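Local coordinates for protein S100-A5 (Homo sapiens, PDB 6WN7) that binds calcium, zinc and copper as an EF-hand homodimer of the S100 family and takes part in calcium-dependent recognition of other proteins, at the interface of chains A and B. Coordinates in Å, arbitrary orientation; residue numbers count along the deposited sequence, not the author numbering. Chains: chain A/B, Protein S100-A5.

Contact 1: the interface of chains A and B. Residues chain A 18, 40, 44-45, 79; chain B 6, 8-9, 12.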
loop_
_atom_site.group_PDB
_atom_site.type_symbol
_atom_site.label_atom_id
_atom_site.label_comp_id
_atom_site.label_asym_id
_atom_site.label_seq_id
_atom_site.Cartn_x
_atom_site.Cartn_y
_atom_site.Cartn_z
ATOM N N THR A 18 11.203 4.239 -0.544
ATOM C CA THR A 18 11.207 4.900 -1.848
ATOM C C THR A 18 10.724 6.347 -1.758
ATOM O O THR A 18 11.263 7.229 -2.430
ATOM C CB THR A 18 10.347 4.083 -2.812
ATOM O OG1 THR A 18 10.827 2.739 -2.836
ATOM C CG2 THR A 18 10.420 4.647 -4.195
ATOM N N LEU A 40 10.882 10.378 -8.869
ATOM C CA LEU A 40 10.514 9.030 -8.427
ATOM C C LEU A 40 9.731 8.284 -9.506
ATOM O O LEU A 40 9.956 7.093 -9.748
ATOM C CB LEU A 40 9.671 9.122 -7.149
ATOM C CG LEU A 40 9.334 7.823 -6.416
ATOM C CD1 LEU A 40 9.048 8.145 -4.945
ATOM C CD2 LEU A 40 8.165 7.095 -7.029
ATOM N N GLU A 44 11.595 5.073 -10.720
ATOM C CA GLU A 44 11.097 3.908 -10.012
ATOM C C GLU A 44 9.899 3.253 -10.658
ATOM O O GLU A 44 9.558 2.126 -10.294
ATOM C CB GLU A 44 10.717 4.289 -8.573
ATOM C CG GLU A 44 11.875 4.826 -7.763
ATOM C CD GLU A 44 13.017 3.850 -7.700
ATOM O OE1 GLU A 44 12.766 2.635 -7.581
ATOM O OE2 GLU A 44 14.165 4.301 -7.775
ATOM N N LEU A 45 9.250 3.917 -11.571
ATOM C CA LEU A 45 8.067 3.378 -12.198
ATOM C C LEU A 45 8.267 3.354 -13.703
ATOM O O LEU A 45 9.295 3.763 -14.233
ATOM C CB LEU A 45 6.831 4.178 -11.797
ATOM C CG LEU A 45 6.560 4.216 -10.285
ATOM C CD1 LEU A 45 5.382 5.143 -10.091
ATOM C CD2 LEU A 45 6.358 2.807 -9.718
ATOM N N LEU A 79 0.196 5.226 -4.700
ATOM C CA LEU A 79 0.582 3.821 -4.781
ATOM C C LEU A 79 -0.634 2.927 -4.965
ATOM O O LEU A 79 -0.605 2.011 -5.780
ATOM C CB LEU A 79 1.358 3.426 -3.527
ATOM C CG LEU A 79 2.751 4.012 -3.322
ATOM C CD1 LEU A 79 3.377 3.296 -2.151
ATOM C CD2 LEU A 79 3.614 3.877 -4.531
ATOM N N THR B 6 11.671 -2.695 -11.020
ATOM C CA THR B 6 12.244 -1.946 -9.905
ATOM C C THR B 6 11.773 -2.569 -8.598
ATOM O O THR B 6 10.781 -3.293 -8.581
ATOM C CB THR B 6 11.835 -0.473 -9.896
ATOM O OG1 THR B 6 10.439 -0.340 -9.629
ATOM C CG2 THR B 6 12.147 0.185 -11.203
ATOM N N LEU B 8 10.259 -0.907 -6.212
ATOM C CA LEU B 8 8.922 -0.373 -5.988
ATOM C C LEU B 8 7.889 -1.058 -6.880
ATOM O O LEU B 8 6.754 -1.292 -6.449
ATOM C CB LEU B 8 8.919 1.134 -6.195
ATOM C CG LEU B 8 7.535 1.760 -6.018
ATOM C CD1 LEU B 8 6.974 1.523 -4.609
ATOM C CD2 LEU B 8 7.625 3.229 -6.363
ATOM N N GLU B 9 8.257 -1.388 -8.129
ATOM C CA GLU B 9 7.303 -2.061 -8.998
ATOM C C GLU B 9 7.010 -3.458 -8.496
ATOM O O GLU B 9 5.862 -3.897 -8.505
ATOM C CB GLU B 9 7.797 -2.107 -10.438
ATOM C CG GLU B 9 7.778 -0.756 -11.145
ATOM C CD GLU B 9 8.344 -0.818 -12.550
ATOM O OE1 GLU B 9 7.647 -0.389 -13.471
ATOM O OE2 GLU B 9 9.478 -1.282 -12.746
ATOM N N LEU B 12 4.558 -3.232 -5.428
ATOM C CA LEU B 12 3.153 -3.064 -5.770
ATOM C C LEU B 12 2.565 -4.343 -6.356
ATOM O O LEU B 12 1.401 -4.678 -6.093
ATOM C CB LEU B 12 3.019 -1.902 -6.743
ATOM C CG LEU B 12 3.487 -0.558 -6.208
ATOM C CD1 LEU B 12 3.557 0.415 -7.330
ATOM C CD2 LEU B 12 2.533 -0.084 -5.151
#
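The hydroxyl OG1 of B:Thr6 donates a hydrogen bond to the backbone carbonyl O of A:Glu44 at 2.7 Å. This joins the two subunits of this S100 homodimer, whose chains are EF-hand proteins. The donor is tilted 23° from the carbonyl plane. The same OG1 accepts the backbone N-H of B:Glu9 at 2.8 Å. In return the carboxylate oxygen OE2 of B:Glu9 accepts the backbone N-H of B:Thr6 through its anti lone pair, with N and OE2 3.1 Å apart and the bond nearly straight (172° at H). The two bonds form a capping box. The B:Thr6 hydroxyl sits between the backbone N and the carbonyl carbon (chi1 67°), where it serves both its own helix start and the partner. Beside this polar pair, B:Leu8 reaches into chain A. Its methyl CD2 meets CD2 of A:Leu45 at 3.6 Å, with the side chains crossing obliquely. CD2 also touches CG2 of A:Thr18 at 3.8 Å and CB of A:Glu44 at 3.9 Å. A:Leu40 brings its CD2 to the same methyl at about a right angle. The other branch of B:Leu8, CD1, faces CD2 of A:Leu79. One turn further along helix 7-23, CD2 of B:Leu12 packs on CB of A:Leu79 at 4.0 Å.

Contact 2: the interface of chains A and B. Residues chain A 83, 86-87, 90; chain B 16, 19-20, 72.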
loop_
_atom_site.group_PDB
_atom_site.type_symbol
_atom_site.label_atom_id
_atom_site.label_comp_id
_atom_site.label_asym_id
_atom_site.label_seq_id
_atom_site.Cartn_x
_atom_site.Cartn_y
_atom_site.Cartn_z
ATOM N N SER A 83 -1.577 0.159 -7.852
ATOM C CA SER A 83 -1.890 -1.216 -7.480
ATOM C C SER A 83 -3.215 -1.650 -8.072
ATOM O O SER A 83 -3.339 -2.762 -8.586
ATOM C CB SER A 83 -1.974 -1.321 -5.958
ATOM O OG SER A 83 -0.698 -1.500 -5.397
ATOM N N TYR A 86 -3.293 -2.650 -11.809
ATOM C CA TYR A 86 -2.931 -4.055 -12.037
ATOM C C TYR A 86 -3.984 -5.013 -11.469
ATOM O O TYR A 86 -4.336 -5.999 -12.114
ATOM C CB TYR A 86 -1.529 -4.342 -11.473
ATOM C CG TYR A 86 -1.181 -5.813 -11.388
ATOM C CD1 TYR A 86 -1.620 -6.712 -12.346
ATOM C CD2 TYR A 86 -0.421 -6.312 -10.344
ATOM C CE1 TYR A 86 -1.321 -8.051 -12.268
ATOM C CE2 TYR A 86 -0.110 -7.654 -10.269
ATOM C CZ TYR A 86 -0.560 -8.517 -11.238
ATOM O OH TYR A 86 -0.262 -9.864 -11.172
ATOM N N ASN A 87 -4.521 -4.726 -10.281
ATOM C CA ASN A 87 -5.543 -5.592 -9.701
ATOM C C ASN A 87 -6.771 -5.680 -10.586
ATOM O O ASN A 87 -7.411 -6.732 -10.658
ATOM C CB ASN A 87 -5.955 -5.090 -8.320
ATOM C CG ASN A 87 -6.865 -6.058 -7.600
ATOM O OD1 ASN A 87 -6.446 -7.147 -7.223
ATOM N ND2 ASN A 87 -8.117 -5.672 -7.416
ATOM N N PHE A 90 -6.098 -8.464 -13.017
ATOM C CA PHE A 90 -5.363 -9.621 -12.546
ATOM C C PHE A 90 -5.841 -10.891 -13.234
ATOM O O PHE A 90 -7.031 -11.228 -13.200
ATOM C CB PHE A 90 -5.553 -9.764 -11.041
ATOM C CG PHE A 90 -4.763 -10.876 -10.446
ATOM C CD1 PHE A 90 -3.424 -10.730 -10.213
ATOM C CD2 PHE A 90 -5.362 -12.085 -10.149
ATOM C CE1 PHE A 90 -2.714 -11.754 -9.665
ATOM C CE2 PHE A 90 -4.640 -13.108 -9.611
ATOM C CZ PHE A 90 -3.332 -12.937 -9.366
ATOM N N VAL B 16 -0.741 -7.038 -4.753
ATOM C CA VAL B 16 -1.836 -7.637 -5.507
ATOM C C VAL B 16 -1.828 -9.154 -5.378
ATOM O O VAL B 16 -2.835 -9.771 -5.040
ATOM C CB VAL B 16 -1.750 -7.192 -6.988
ATOM C CG1 VAL B 16 -2.839 -7.858 -7.841
ATOM C CG2 VAL B 16 -1.788 -5.651 -7.091
ATOM N N PHE B 19 -2.884 -10.504 -1.863
ATOM C CA PHE B 19 -4.338 -10.483 -1.712
ATOM C C PHE B 19 -4.950 -11.697 -2.379
ATOM O O PHE B 19 -5.712 -12.437 -1.766
ATOM C CB PHE B 19 -4.881 -9.192 -2.330
ATOM C CG PHE B 19 -6.364 -9.066 -2.284
ATOM C CD1 PHE B 19 -7.009 -8.638 -1.142
ATOM C CD2 PHE B 19 -7.125 -9.368 -3.383
ATOM C CE1 PHE B 19 -8.390 -8.516 -1.110
ATOM C CE2 PHE B 19 -8.500 -9.253 -3.340
ATOM C CZ PHE B 19 -9.128 -8.821 -2.207
ATOM N N HIS B 20 -4.577 -11.935 -3.639
ATOM C CA HIS B 20 -5.200 -12.976 -4.451
ATOM C C HIS B 20 -4.817 -14.373 -3.991
ATOM O O HIS B 20 -5.633 -15.289 -4.097
ATOM C CB HIS B 20 -4.864 -12.729 -5.916
ATOM C CG HIS B 20 -5.708 -11.656 -6.532
ATOM N ND1 HIS B 20 -6.957 -11.897 -7.062
ATOM C CD2 HIS B 20 -5.501 -10.327 -6.666
ATOM C CE1 HIS B 20 -7.479 -10.766 -7.492
ATOM N NE2 HIS B 20 -6.607 -9.802 -7.282
ATOM N N PHE B 72 -10.537 -5.527 -2.715
ATOM C CA PHE B 72 -9.199 -4.959 -2.747
ATOM C C PHE B 72 -9.184 -3.518 -2.247
ATOM O O PHE B 72 -8.210 -3.083 -1.639
ATOM C CB PHE B 72 -8.601 -5.060 -4.144
ATOM C CG PHE B 72 -7.171 -4.629 -4.201
ATOM C CD1 PHE B 72 -6.171 -5.478 -3.796
ATOM C CD2 PHE B 72 -6.824 -3.371 -4.642
ATOM C CE1 PHE B 72 -4.868 -5.078 -3.831
ATOM C CE2 PHE B 72 -5.519 -2.976 -4.677
ATOM C CZ PHE B 72 -4.542 -3.828 -4.263
#
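The imidazole of B:His20 has A:Phe90 of the partner stacked on one face and the edge of B:Phe19 against the other, in this S100 EF-hand homodimer. The stacked rings have centroids 3.9 Å apart and planes turned by 15°. CD2 of A:Phe90 lies over the centre of the imidazole. On the opposite face the ring edge of B:Phe19, at CD2, points at the imidazole toward its rim. At the imidazole edge, NE2 donates a hydrogen bond of 2.7 Å to the amide oxygen OD1 of A:Asn87. This acceptor lies close to the ring plane. The donor is tilted out of the amide carbonyl plane. The bond should help fix the rotation of both flat groups. The A:Asn87 amide also lies over the face of B:Phe72, with planes 20° apart and CG 4.0 Å from the ring centroid. Its ND2 is 3.4 Å from CB of B:Phe72. CG of A:Asn87 is anti to the backbone N (chi1 -172°), which carries the amide across to both aromatic partners. Next to the stacked pair, B:Val16 fills the angle between A:Tyr86 and A:Phe90. Its CG2 meets CD2 of A:Tyr86 at 3.6 Å, and its CG1 meets CD1 of A:Phe90 at 3.8 Å. CB of A:Ser83, an engineered residue, touches CZ of B:Phe72 at 4.0 Å.

Contact 3: the interface of chains A and B. Residues chain A 4, 6, 9; chain B 43-46.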
loop_
_atom_site.group_PDB
_atom_site.type_symbol
_atom_site.label_atom_id
_atom_site.label_comp_id
_atom_site.label_asym_id
_atom_site.label_seq_id
_atom_site.Cartn_x
_atom_site.Cartn_y
_atom_site.Cartn_z
ATOM N N MET A 4 14.204 -11.802 7.745
ATOM C CA MET A 4 13.101 -12.545 8.328
ATOM C C MET A 4 11.754 -11.903 8.078
ATOM O O MET A 4 10.736 -12.538 8.360
ATOM C CB MET A 4 13.350 -12.741 9.810
ATOM C CG MET A 4 14.651 -13.466 10.061
ATOM S SD MET A 4 14.519 -15.183 9.678
ATOM C CE MET A 4 15.458 -15.322 8.176
ATOM N N THR A 6 8.502 -10.933 6.059
ATOM C CA THR A 6 7.733 -11.629 5.051
ATOM C C THR A 6 7.844 -10.883 3.721
ATOM O O THR A 6 8.286 -9.731 3.671
ATOM C CB THR A 6 6.279 -11.743 5.509
ATOM O OG1 THR A 6 5.770 -10.450 5.845
ATOM C CG2 THR A 6 6.169 -12.605 6.738
ATOM N N GLU A 9 5.942 -7.719 4.082
ATOM C CA GLU A 9 6.625 -6.745 4.914
ATOM C C GLU A 9 7.731 -6.054 4.142
ATOM O O GLU A 9 7.878 -4.835 4.223
ATOM C CB GLU A 9 7.158 -7.442 6.168
ATOM C CG GLU A 9 6.050 -7.656 7.193
ATOM C CD GLU A 9 6.456 -8.495 8.386
ATOM O OE1 GLU A 9 7.593 -9.016 8.431
ATOM O OE2 GLU A 9 5.593 -8.624 9.281
ATOM N N LYS B 43 -0.217 -15.667 8.089
ATOM C CA LYS B 43 0.925 -16.158 7.334
ATOM C C LYS B 43 1.832 -15.047 6.837
ATOM O O LYS B 43 3.050 -15.225 6.761
ATOM C CB LYS B 43 0.435 -16.975 6.139
ATOM N N GLU B 44 1.271 -13.915 6.454
ATOM C CA GLU B 44 2.034 -12.935 5.694
ATOM C C GLU B 44 2.611 -11.833 6.567
ATOM O O GLU B 44 3.458 -11.071 6.094
ATOM C CB GLU B 44 1.182 -12.355 4.555
ATOM C CG GLU B 44 0.541 -13.430 3.656
ATOM C CD GLU B 44 1.517 -14.098 2.683
ATOM O OE1 GLU B 44 1.202 -15.204 2.205
ATOM O OE2 GLU B 44 2.585 -13.532 2.391
ATOM N N LEU B 45 2.186 -11.737 7.818
ATOM C CA LEU B 45 2.745 -10.804 8.781
ATOM C C LEU B 45 3.431 -11.587 9.888
ATOM O O LEU B 45 3.126 -12.757 10.131
ATOM C CB LEU B 45 1.656 -9.894 9.347
ATOM C CG LEU B 45 0.934 -9.053 8.288
ATOM C CD1 LEU B 45 -0.215 -8.270 8.886
ATOM C CD2 LEU B 45 1.891 -8.100 7.592
ATOM N N SER B 46 4.385 -10.930 10.546
ATOM C CA SER B 46 5.233 -11.583 11.542
ATOM C C SER B 46 4.647 -11.459 12.946
ATOM O O SER B 46 4.404 -10.347 13.435
ATOM C CB SER B 46 6.653 -11.012 11.536
ATOM O OG SER B 46 7.282 -11.116 10.278
#
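Hydrogen bonds between the carboxylate of A:Glu9 and B:Ser46 join the two S100 subunits here. The hydroxyl OG of B:Ser46 donates to OE1 of A:Glu9 at 2.8 Å, on the syn side and 20° out of the carboxylate plane. The backbone N of B:Ser46 donates to the other oxygen, OE2 of A:Glu9, at 2.9 Å, from above the plane. B:Ser46 thus engages both carboxylate oxygens. It is engineered, so its hydroxyl bond does not belong to the natural protein, but the backbone bond does not rest on that side chain. A second polar pair sets OG1 of A:Thr6 against the carbonyl O of B:Glu44, but the modelled separation is too short to be trusted. Within chain A, the backbone N of A:Thr6 also donates to OE1 of A:Glu9, at 3.2 Å, from above the carboxylate plane. OG1 of A:Thr6 accepts from the backbone N of A:Glu9 at 3.3 Å. This capping box helps position the carboxylate. Beyond CG the A:Glu9 chain runs extended (chi2 173°), which carries the carboxylate toward the partner. Apolar contact is slight, with CD of A:Glu9 4.0 Å from CB of B:Ser46. The site joins the start of helix 7-23 in chain A to the segment just after helix 34-44 in chain B.

The three contacts belong to one two-fold symmetric homodimer interface. The centres of their C-alpha atoms lie about 16 Å apart for contacts 1 and 2, 20 Å for contacts 1 and 3, and 18 Å for contacts 2 and 3. Contacts 1 and 3 sample symmetry-related regions with the chains exchanged: both use Thr6, Glu9, Glu44 and Leu45. Helix 7-23 of chain B runs from contact 1 to contact 2, and helix 72-88 of chain A lines both. The first helix of each subunit meets both the end of the partner's helix 34-44 and the partner's last helix, which probably couples these parts of the two subunits.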